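Local structure of CELL WALL surface anchor family protein (Streptococcus pneumoniae, 2WW8) at residues L605-L610 / R681-F686; N689-T694 / K717-R722; M392-N397 / F429-T434. The protein serves as the adhesin of the pneumococcal pilus and probably mediates host-cell recognition through a metal-carrying domain resembling that of integrins. All coordinates share one frame; numbering follows the deposited sequence.

Interaction 1: L605-L610 / R681-F686; sequences LIDLQL and RLNDEF. With CA (calcium ion), chain D.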
loop_
_atom_site.group_PDB
_atom_site.type_symbol
_atom_site.label_atom_id
_atom_site.label_comp_id
_atom_site.label_asym_id
_atom_site.label_seq_id
_atom_site.Cartn_x
_atom_site.Cartn_y
_atom_site.Cartn_z
ATOM N N LEU A 605 -1.696 -24.130 12.289
ATOM C CA LEU A 605 -0.825 -24.648 11.256
ATOM C C LEU A 605 -0.013 -23.618 10.484
ATOM O O LEU A 605 0.279 -23.867 9.303
ATOM C CB LEU A 605 -1.649 -25.520 10.299
ATOM C CG LEU A 605 -2.226 -26.796 10.913
ATOM C CD1 LEU A 605 -2.503 -27.750 9.782
ATOM C CD2 LEU A 605 -1.245 -27.450 11.883
ATOM N N ILE A 606 0.307 -22.488 11.138
ATOM C CA ILE A 606 1.168 -21.421 10.614
ATOM C C ILE A 606 2.334 -21.324 11.598
ATOM O O ILE A 606 2.093 -21.078 12.788
ATOM C CB ILE A 606 0.443 -20.053 10.567
ATOM C CG1 ILE A 606 -0.823 -20.134 9.687
ATOM C CG2 ILE A 606 1.416 -18.946 10.132
ATOM C CD1 ILE A 606 -0.563 -20.160 8.167
ATOM N N ASP A 607 3.554 -21.615 11.130
ATOM C CA ASP A 607 4.742 -21.457 11.970
ATOM C C ASP A 607 5.558 -20.206 11.647
ATOM O O ASP A 607 5.990 -20.010 10.520
ATOM C CB ASP A 607 5.678 -22.663 11.856
ATOM C CG ASP A 607 4.964 -23.994 12.063
ATOM O OD1 ASP A 607 4.234 -24.114 13.080
ATOM O OD2 ASP A 607 5.141 -24.923 11.234
ATOM N N LEU A 608 5.736 -19.346 12.644
ATOM C CA LEU A 608 6.649 -18.212 12.569
ATOM C C LEU A 608 8.064 -18.780 12.322
ATOM O O LEU A 608 8.448 -19.754 12.988
ATOM C CB LEU A 608 6.663 -17.456 13.899
ATOM C CG LEU A 608 7.479 -16.146 14.003
ATOM C CD1 LEU A 608 7.095 -15.021 13.108
ATOM C CD2 LEU A 608 7.338 -15.681 15.457
ATOM N N GLN A 609 8.790 -18.208 11.361
ATOM C CA GLN A 609 10.159 -18.630 11.035
ATOM C C GLN A 609 11.072 -18.010 12.063
ATOM O O GLN A 609 11.177 -16.782 12.178
ATOM C CB GLN A 609 10.585 -18.200 9.641
ATOM C CG GLN A 609 9.703 -18.905 8.615
ATOM C CD GLN A 609 9.822 -20.409 8.736
ATOM O OE1 GLN A 609 9.065 -21.085 9.465
ATOM N NE2 GLN A 609 10.799 -20.951 8.019
ATOM N N LEU A 610 11.672 -18.872 12.868
ATOM C CA LEU A 610 12.647 -18.453 13.874
ATOM C C LEU A 610 14.085 -18.763 13.416
ATOM O O LEU A 610 15.038 -18.651 14.206
ATOM C CB LEU A 610 12.370 -19.196 15.188
ATOM C CG LEU A 610 10.940 -18.958 15.677
ATOM C CD1 LEU A 610 10.565 -19.757 16.924
ATOM C CD2 LEU A 610 10.774 -17.476 15.895
ATOM N N ARG A 681 5.662 -19.977 7.550
ATOM C CA ARG A 681 5.612 -21.161 6.748
ATOM C C ARG A 681 4.359 -21.957 7.140
ATOM O O ARG A 681 4.071 -22.192 8.340
ATOM C CB ARG A 681 6.873 -21.991 7.035
ATOM C CG ARG A 681 7.028 -23.212 6.090
ATOM C CD ARG A 681 8.267 -24.027 6.459
ATOM N NE ARG A 681 8.407 -25.140 5.524
ATOM C CZ ARG A 681 7.998 -26.378 5.773
ATOM N NH1 ARG A 681 7.413 -26.674 6.931
ATOM N NH2 ARG A 681 8.162 -27.330 4.858
ATOM N N LEU A 682 3.664 -22.434 6.110
ATOM C CA LEU A 682 2.641 -23.447 6.342
ATOM C C LEU A 682 3.211 -24.724 6.977
ATOM O O LEU A 682 4.191 -25.307 6.509
ATOM C CB LEU A 682 1.906 -23.757 5.034
ATOM C CG LEU A 682 0.724 -24.720 5.107
ATOM C CD1 LEU A 682 -0.375 -24.242 6.054
ATOM C CD2 LEU A 682 0.195 -24.927 3.688
ATOM N N ASN A 683 2.607 -25.148 8.081
ATOM C CA ASN A 683 3.033 -26.347 8.756
ATOM C C ASN A 683 2.834 -27.618 7.915
ATOM O O ASN A 683 1.876 -27.739 7.155
ATOM C CB ASN A 683 2.301 -26.462 10.085
ATOM C CG ASN A 683 2.722 -27.689 10.833
ATOM O OD1 ASN A 683 2.197 -28.774 10.594
ATOM N ND2 ASN A 683 3.713 -27.542 11.714
ATOM N N ASP A 684 3.745 -28.567 8.055
ATOM C CA ASP A 684 3.700 -29.797 7.271
ATOM C C ASP A 684 2.420 -30.617 7.396
ATOM O O ASP A 684 2.225 -31.486 6.552
ATOM C CB ASP A 684 4.863 -30.715 7.643
ATOM C CG ASP A 684 6.140 -30.340 6.934
ATOM O OD1 ASP A 684 6.123 -29.405 6.095
ATOM O OD2 ASP A 684 7.157 -31.020 7.218
ATOM N N GLU A 685 1.575 -30.368 8.405
ATOM C CA GLU A 685 0.425 -31.251 8.657
ATOM C C GLU A 685 -0.834 -30.695 7.998
ATOM O O GLU A 685 -1.940 -31.138 8.312
ATOM C CB GLU A 685 0.187 -31.568 10.153
ATOM C CG GLU A 685 1.393 -32.138 10.909
ATOM C CD GLU A 685 1.767 -33.565 10.530
ATOM O OE1 GLU A 685 0.884 -34.457 10.586
ATOM O OE2 GLU A 685 2.956 -33.798 10.196
ATOM N N PHE A 686 -0.652 -29.715 7.111
ATOM C CA PHE A 686 -1.789 -29.086 6.432
ATOM C C PHE A 686 -2.757 -30.086 5.821
ATOM O O PHE A 686 -2.373 -31.198 5.440
ATOM C CB PHE A 686 -1.370 -28.112 5.320
ATOM C CG PHE A 686 -0.616 -28.750 4.161
ATOM C CD1 PHE A 686 0.767 -28.902 4.216
ATOM C CD2 PHE A 686 -1.295 -29.162 3.014
ATOM C CE1 PHE A 686 1.476 -29.456 3.157
ATOM C CE2 PHE A 686 -0.617 -29.750 1.940
ATOM C CZ PHE A 686 0.777 -29.919 2.014
HETATM CA CA CA D . 16.130 -16.699 15.265
HETATM O O HOH W 1 17.860 -16.559 13.530
#

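Interaction 2: N689-T694 / K717-R722; sequences NKFYDT and KIRDVR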
loop_
_atom_site.group_PDB
_atom_site.type_symbol
_atom_site.label_atom_id
_atom_site.label_comp_id
_atom_site.label_asym_id
_atom_site.label_seq_id
_atom_site.Cartn_x
_atom_site.Cartn_y
_atom_site.Cartn_z
ATOM N N ASN A 689 -5.308 -28.436 -0.113
ATOM C CA ASN A 689 -6.246 -27.554 -0.827
ATOM C C ASN A 689 -6.931 -26.482 0.037
ATOM O O ASN A 689 -7.552 -25.526 -0.461
ATOM C CB ASN A 689 -7.271 -28.398 -1.611
ATOM C CG ASN A 689 -6.754 -28.803 -2.981
ATOM O OD1 ASN A 689 -6.045 -28.045 -3.641
ATOM N ND2 ASN A 689 -7.123 -29.994 -3.433
ATOM N N LYS A 690 -6.817 -26.697 1.344
ATOM C CA LYS A 690 -7.451 -25.896 2.387
ATOM C C LYS A 690 -6.695 -24.595 2.701
ATOM O O LYS A 690 -5.461 -24.561 2.861
ATOM C CB LYS A 690 -7.598 -26.752 3.649
ATOM C CG LYS A 690 -8.315 -26.068 4.797
ATOM C CD LYS A 690 -8.499 -26.997 6.018
ATOM C CE LYS A 690 -8.977 -26.269 7.288
ATOM N NZ LYS A 690 -10.192 -25.495 6.951
ATOM N N PHE A 691 -7.447 -23.506 2.777
ATOM C CA PHE A 691 -6.854 -22.198 3.049
ATOM C C PHE A 691 -6.751 -21.977 4.550
ATOM O O PHE A 691 -7.727 -22.138 5.279
ATOM C CB PHE A 691 -7.644 -21.076 2.385
ATOM C CG PHE A 691 -7.232 -20.823 0.976
ATOM C CD1 PHE A 691 -6.024 -20.208 0.702
ATOM C CD2 PHE A 691 -8.058 -21.199 -0.083
ATOM C CE1 PHE A 691 -5.626 -19.964 -0.630
ATOM C CE2 PHE A 691 -7.679 -20.970 -1.412
ATOM C CZ PHE A 691 -6.469 -20.363 -1.696
ATOM N N TYR A 692 -5.568 -21.628 5.022
ATOM C CA TYR A 692 -5.366 -21.338 6.445
ATOM C C TYR A 692 -5.134 -19.845 6.603
ATOM O O TYR A 692 -4.272 -19.294 5.910
ATOM C CB TYR A 692 -4.135 -22.111 6.969
ATOM C CG TYR A 692 -4.415 -23.597 7.108
ATOM C CD1 TYR A 692 -4.200 -24.446 6.023
ATOM C CD2 TYR A 692 -4.945 -24.147 8.292
ATOM C CE1 TYR A 692 -4.479 -25.805 6.119
ATOM C CE2 TYR A 692 -5.202 -25.536 8.381
ATOM C CZ TYR A 692 -4.980 -26.346 7.283
ATOM O OH TYR A 692 -5.234 -27.723 7.293
ATOM N N ASP A 693 -5.843 -19.201 7.527
ATOM C CA ASP A 693 -5.481 -17.821 7.959
ATOM C C ASP A 693 -4.042 -17.808 8.497
ATOM O O ASP A 693 -3.623 -18.732 9.251
ATOM C CB ASP A 693 -6.369 -17.365 9.101
ATOM C CG ASP A 693 -7.767 -16.968 8.646
ATOM O OD1 ASP A 693 -8.104 -16.993 7.430
ATOM O OD2 ASP A 693 -8.562 -16.627 9.545
ATOM N N THR A 694 -3.285 -16.787 8.088
ATOM C CA THR A 694 -1.897 -16.659 8.561
ATOM C C THR A 694 -1.822 -16.283 10.008
ATOM O O THR A 694 -0.795 -16.545 10.634
ATOM C CB THR A 694 -1.033 -15.670 7.729
ATOM O OG1 THR A 694 -1.739 -14.440 7.587
ATOM C CG2 THR A 694 -0.820 -16.253 6.325
ATOM N N LYS A 717 -4.438 -15.591 3.744
ATOM C CA LYS A 717 -4.628 -17.044 3.829
ATOM C C LYS A 717 -3.602 -17.719 2.938
ATOM O O LYS A 717 -3.246 -17.143 1.903
ATOM C CB LYS A 717 -6.007 -17.467 3.309
ATOM C CG LYS A 717 -7.136 -17.042 4.232
ATOM C CD LYS A 717 -7.785 -15.763 3.777
ATOM C CE LYS A 717 -9.096 -15.562 4.550
ATOM N NZ LYS A 717 -8.852 -14.703 5.787
ATOM N N ILE A 718 -3.164 -18.926 3.305
ATOM C CA ILE A 718 -2.244 -19.665 2.447
ATOM C C ILE A 718 -2.689 -21.120 2.451
ATOM O O ILE A 718 -3.341 -21.582 3.417
ATOM C CB ILE A 718 -0.766 -19.540 2.904
ATOM C CG1 ILE A 718 -0.599 -20.087 4.331
ATOM C CG2 ILE A 718 -0.298 -18.065 2.771
ATOM C CD1 ILE A 718 0.835 -20.180 4.805
ATOM N N ARG A 719 -2.362 -21.820 1.357
ATOM C CA ARG A 719 -2.634 -23.253 1.287
ATOM C C ARG A 719 -1.562 -23.979 0.491
ATOM O O ARG A 719 -0.680 -23.346 -0.100
ATOM C CB ARG A 719 -3.976 -23.514 0.597
ATOM C CG ARG A 719 -3.961 -22.995 -0.837
ATOM C CD ARG A 719 -5.127 -23.549 -1.595
ATOM N NE ARG A 719 -5.249 -23.010 -2.942
ATOM C CZ ARG A 719 -6.140 -23.468 -3.807
ATOM N NH1 ARG A 719 -6.938 -24.452 -3.421
ATOM N NH2 ARG A 719 -6.220 -22.956 -5.026
ATOM N N ASP A 720 -1.655 -25.308 0.465
ATOM C CA ASP A 720 -0.836 -26.134 -0.430
ATOM C C ASP A 720 -1.646 -27.377 -0.803
ATOM O O ASP A 720 -2.701 -27.612 -0.202
ATOM C CB ASP A 720 0.506 -26.559 0.183
ATOM C CG ASP A 720 1.534 -26.992 -0.876
ATOM O OD1 ASP A 720 1.319 -26.810 -2.099
ATOM O OD2 ASP A 720 2.582 -27.538 -0.493
ATOM N N VAL A 721 -1.168 -28.134 -1.790
ATOM C CA VAL A 721 -1.860 -29.356 -2.213
ATOM C C VAL A 721 -0.881 -30.500 -1.968
ATOM O O VAL A 721 0.290 -30.412 -2.359
ATOM C CB VAL A 721 -2.348 -29.306 -3.691
ATOM C CG1 VAL A 721 -1.204 -29.059 -4.669
ATOM C CG2 VAL A 721 -3.044 -30.612 -4.093
ATOM N N ARG A 722 -1.327 -31.542 -1.281
ATOM C CA ARG A 722 -0.382 -32.564 -0.876
ATOM C C ARG A 722 -0.001 -33.452 -2.069
ATOM O O ARG A 722 -0.833 -33.727 -2.940
ATOM C CB ARG A 722 -1.013 -33.368 0.240
ATOM C CG ARG A 722 -0.013 -33.971 1.174
ATOM C CD ARG A 722 -0.904 -34.532 2.261
ATOM N NE ARG A 722 -0.990 -33.619 3.389
ATOM C CZ ARG A 722 0.076 -33.340 4.125
ATOM N NH1 ARG A 722 1.232 -33.907 3.791
ATOM N NH2 ARG A 722 0.000 -32.502 5.153
HETATM O O HOH W 2 -3.267 -26.202 2.577
#

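Interaction 3: M392-N397 / F429-T434; sequences MSYPIN and FITQAT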
loop_
_atom_site.group_PDB
_atom_site.type_symbol
_atom_site.label_atom_id
_atom_site.label_comp_id
_atom_site.label_asym_id
_atom_site.label_seq_id
_atom_site.Cartn_x
_atom_site.Cartn_y
_atom_site.Cartn_z
ATOM N N MET A 392 -1.171 52.593 3.853
ATOM C CA MET A 392 -2.438 53.100 3.420
ATOM C C MET A 392 -3.457 52.993 4.563
ATOM O O MET A 392 -3.336 52.095 5.406
ATOM C CB MET A 392 -2.948 52.206 2.262
ATOM C CG MET A 392 -2.048 52.454 1.050
ATOM S SD MET A 392 -2.522 51.456 -0.412
ATOM C CE MET A 392 -3.999 52.295 -0.968
ATOM N N SER A 393 -4.477 53.837 4.566
ATOM C CA SER A 393 -5.517 53.710 5.607
ATOM C C SER A 393 -6.746 54.453 5.060
ATOM O O SER A 393 -6.623 55.257 4.110
ATOM C CB SER A 393 -5.012 54.371 6.920
ATOM O OG SER A 393 -4.574 55.704 6.681
ATOM N N TYR A 394 -7.923 54.225 5.637
ATOM C CA TYR A 394 -9.116 55.035 5.321
ATOM C C TYR A 394 -9.096 56.314 6.152
ATOM O O TYR A 394 -8.634 56.290 7.271
ATOM C CB TYR A 394 -10.415 54.286 5.587
ATOM C CG TYR A 394 -10.697 53.190 4.554
ATOM C CD1 TYR A 394 -11.025 53.489 3.241
ATOM C CD2 TYR A 394 -10.760 51.868 4.952
ATOM C CE1 TYR A 394 -11.338 52.491 2.317
ATOM C CE2 TYR A 394 -11.109 50.862 4.083
ATOM C CZ TYR A 394 -11.385 51.177 2.770
ATOM O OH TYR A 394 -11.644 50.134 1.920
ATOM N N PRO A 395 -9.559 57.436 5.591
ATOM C CA PRO A 395 -9.552 58.723 6.291
ATOM C C PRO A 395 -10.645 58.724 7.392
ATOM O O PRO A 395 -11.740 58.184 7.199
ATOM C CB PRO A 395 -9.879 59.752 5.178
ATOM C CG PRO A 395 -10.732 58.989 4.191
ATOM C CD PRO A 395 -10.134 57.552 4.238
ATOM N N ILE A 396 -10.320 59.338 8.521
ATOM C CA ILE A 396 -11.278 59.683 9.537
ATOM C C ILE A 396 -12.097 60.835 8.928
ATOM O O ILE A 396 -11.544 61.740 8.242
ATOM C CB ILE A 396 -10.500 60.122 10.743
ATOM C CG1 ILE A 396 -9.654 58.920 11.195
ATOM C CG2 ILE A 396 -11.418 60.745 11.855
ATOM C CD1 ILE A 396 -8.669 59.245 12.317
ATOM N N ASN A 397 -13.413 60.768 9.160
ATOM C CA ASN A 397 -14.370 61.646 8.477
ATOM C C ASN A 397 -14.501 62.993 9.192
ATOM O O ASN A 397 -15.538 63.285 9.755
ATOM C CB ASN A 397 -15.710 60.904 8.311
ATOM C CG ASN A 397 -16.783 61.730 7.631
ATOM O OD1 ASN A 397 -16.502 62.431 6.692
ATOM N ND2 ASN A 397 -18.000 61.698 8.141
ATOM N N PHE A 429 -15.151 56.687 9.801
ATOM C CA PHE A 429 -14.226 56.746 8.651
ATOM C C PHE A 429 -14.967 56.873 7.326
ATOM O O PHE A 429 -16.128 56.435 7.239
ATOM C CB PHE A 429 -13.502 55.429 8.567
ATOM C CG PHE A 429 -12.484 55.217 9.646
ATOM C CD1 PHE A 429 -11.164 55.599 9.416
ATOM C CD2 PHE A 429 -12.842 54.634 10.868
ATOM C CE1 PHE A 429 -10.178 55.333 10.380
ATOM C CE2 PHE A 429 -11.859 54.367 11.864
ATOM C CZ PHE A 429 -10.526 54.770 11.605
ATOM N N ILE A 430 -14.317 57.422 6.294
ATOM C CA ILE A 430 -14.908 57.322 4.936
ATOM C C ILE A 430 -14.391 56.048 4.293
ATOM O O ILE A 430 -13.193 55.922 4.037
ATOM C CB ILE A 430 -14.652 58.563 4.036
ATOM C CG1 ILE A 430 -15.096 59.859 4.747
ATOM C CG2 ILE A 430 -15.406 58.423 2.707
ATOM C CD1 ILE A 430 -14.310 61.062 4.251
ATOM N N THR A 431 -15.263 55.097 4.001
ATOM C CA THR A 431 -14.715 53.840 3.455
ATOM C C THR A 431 -15.360 53.491 2.123
ATOM O O THR A 431 -15.084 52.442 1.597
ATOM C CB THR A 431 -15.048 52.680 4.409
ATOM O OG1 THR A 431 -16.466 52.547 4.483
ATOM C CG2 THR A 431 -14.457 52.932 5.822
ATOM N N GLN A 432 -16.206 54.365 1.592
ATOM C CA GLN A 432 -16.810 54.184 0.273
ATOM C C GLN A 432 -16.986 55.538 -0.402
ATOM O O GLN A 432 -17.205 56.531 0.276
ATOM C CB GLN A 432 -18.220 53.588 0.416
ATOM C CG GLN A 432 -18.164 52.077 0.716
ATOM C CD GLN A 432 -19.536 51.466 0.469
ATOM O OE1 GLN A 432 -20.256 51.904 -0.444
ATOM N NE2 GLN A 432 -19.922 50.483 1.297
ATOM N N ALA A 433 -16.895 55.570 -1.734
ATOM C CA ALA A 433 -17.106 56.804 -2.510
ATOM C C ALA A 433 -17.614 56.427 -3.908
ATOM O O ALA A 433 -17.114 55.482 -4.552
ATOM C CB ALA A 433 -15.766 57.574 -2.668
ATOM N N THR A 434 -18.565 57.191 -4.408
ATOM C CA THR A 434 -19.142 56.881 -5.726
ATOM C C THR A 434 -18.063 57.006 -6.780
ATOM O O THR A 434 -18.077 56.237 -7.707
ATOM C CB THR A 434 -20.421 57.711 -6.035
ATOM O OG1 THR A 434 -20.106 59.091 -5.882
ATOM C CG2 THR A 434 -21.510 57.358 -5.030
#

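Interaction 1: L605-L610 / R681-F686
Residues 605-610 and 681-686 run antiparallel as neighbouring strand ends, with Asp607 and Arg681 as a hydrogen-bonded pair and Ile606 and Leu682 as a non-hydrogen-bonded one. They belong to the Ig-like region related to the tip pilin GBS104. Asp607 N reaches Arg681 O at 2.9 Å in the carbonyl plane, and Arg681 N returns the bond to Asp607 O at 3.0 Å. Beyond the pair, Asn683 N meets Leu605 O at 2.9 Å, but from 48° above the carbonyl plane, as the backbone leaves regular strand geometry. Ile606 and Leu682 share one face of the sheet; being branched and apolar, both suit its buried side, where they pack on Ile718. The face of Asp607 and Arg681 is polar. Here the Asn683 amide, with CG anti to the backbone N, is held at both tips: ND2 donates to the syn lone pair of Asp607 OD2 at 3.0 Å, and OD1 accepts from Glu685 N at 2.8 Å. The second bond closes an Asx turn, folded into the type I turn from Asn683 to Phe686, and together the two fix the rotation of the amide. Arg681 extends away from its strand partner, its NH1 and NH2 both gripping Asp684 OD1, while NH2 also forms a salt bridge with Asp201. Arg681 CB lies 3.4 Å from Gln609 OE1. Leu605 places CD1 against the turn, 3.7 Å from Phe686 CA. Past the strand, the chain delivers Leu610 O to a calcium ion at 2.5 Å, alongside a water, Arg615 O and the carboxylates of Asp613, Asp617 and Asp620.

Interaction 2: N689-T694 / K717-R722
The Phe691 ring carries the aliphatic part of Arg719 on one face: Arg719 CD sits 3.6 Å from the ring centroid, a CH-pi contact 19° off the normal. The guanidinium is tilted 25° from the ring plane, with one face against Phe691 CE2. At the guanidinium edge lies Asn689 O, which takes Arg719 NH1 on a lone pair at 3.2 Å. Arginine suits this place because its methylenes cover an aromatic ring while its planar head still bonds within its own plane. The Tyr692 ring, on the other side of the sheet with Ile718, has Ile718 O and a water at its edge, and its OH bonds Val687 N. Between these side chains the backbones pair antiparallel: Tyr692 and Ile718 are a hydrogen-bonded pair (Tyr692 N to Ile718 O 2.7 Å, Ile718 N to Tyr692 O 2.9 Å), Asp693 and Lys717 the non-hydrogen-bonded pair next to it. Toward one end Asn689 N bonds Asp720 O at 2.7 Å, and the water joins Lys690 O to Asp720 N, 2.8 Å from each. At the other end Lys717 lies alongside Asp693, bent at chi2 (97°) and chi4, so that Lys717 NZ comes back to Asp693 OD1 in a salt bridge of 2.9 Å; NZ also donates to Ile715 O. Strand 717-718 also pairs antiparallel with strand 171-184, so it lies between that strand and 692-693. The buried arginine head gives NE to His172 O and NH2 to Ser142 O; three neutral backbone oxygens thus surround its edge, probably stabilising the positive charge and holding the plane against Phe691.

Interaction 3: M392-N397 / F429-T434
Tyr394 leans from its segment toward residues 429-434, its CG anti to the carbonyl carbon (chi1 -73°), which carries the ring to that side. Tyr394 CB touches Phe429 CD1 at 4.1 Å and lies close to Ile430 O. Past CG, Tyr394 CD1 comes to 3.4 Å from the same Ile430 O, while Tyr394 CD2 on the other side meets the methyl CG2 of Thr431 at 3.9 Å. Thr431 CA lies over one ring face, offset toward the rim, as a CH-pi contact 4.0 Å from the Tyr394 centroid. The tip passes beyond this segment, and OH bonds Glu437 OE1. Tyrosine fits because the flat ring packs against backbone and a methyl while the hydroxyl reaches Glu437. Ile430 O, buried by the contact, has no polar partner and is bordered instead by the Tyr394 ring and Pro395 CD. The backbones meet through one hydrogen bond, Ile430 N to Pro395 O at 2.8 Å, nearly along the C=O axis. Pro395, which has no N-H to satisfy, sets CG 3.9 Å from Ile430 CB. Phe429 turns its edge to Tyr394 O and runs beside Ile396, Phe429 CE1 to Ile396 CG1 at 3.7 Å. At the exposed end, Asn397 crosses Ile430 at about a right angle, with Asn397 OD1 beside Ile430 CG1. The contact ties together two parts of the long connection between strands 379-386 and 533-539. Helices 359-373 and 516-526 pack on these side chains; helices round a parallel sheet, with a magnesium ion held by Ser234, Ser236 and Asp387, are consistent with a von Willebrand A (integrin I) fold.

From the N terminus, interaction 3 comes first, closing a loop of 31 residues that contains helix 407-416 in the domain with the parallel sheet. Interaction 1 follows, closing a 70-residue excursion rich in strands, and interaction 2 then closes 22 residues. The three are in series, with none nested or crossed. Interaction 1 pairs strand 606-608 with the end of 673-682, interaction 2 pairs 692-693 with 717-718, and the short link from 682 to 692 connects them. Their centres lie 11 Å apart and they touch: Arg722 NH2 bonds the carbonyls of Asp684 and Phe686, and Ile606 packs on the backbone of Asp693 and Thr694. Interaction 3 is about 80 Å away, centre to centre.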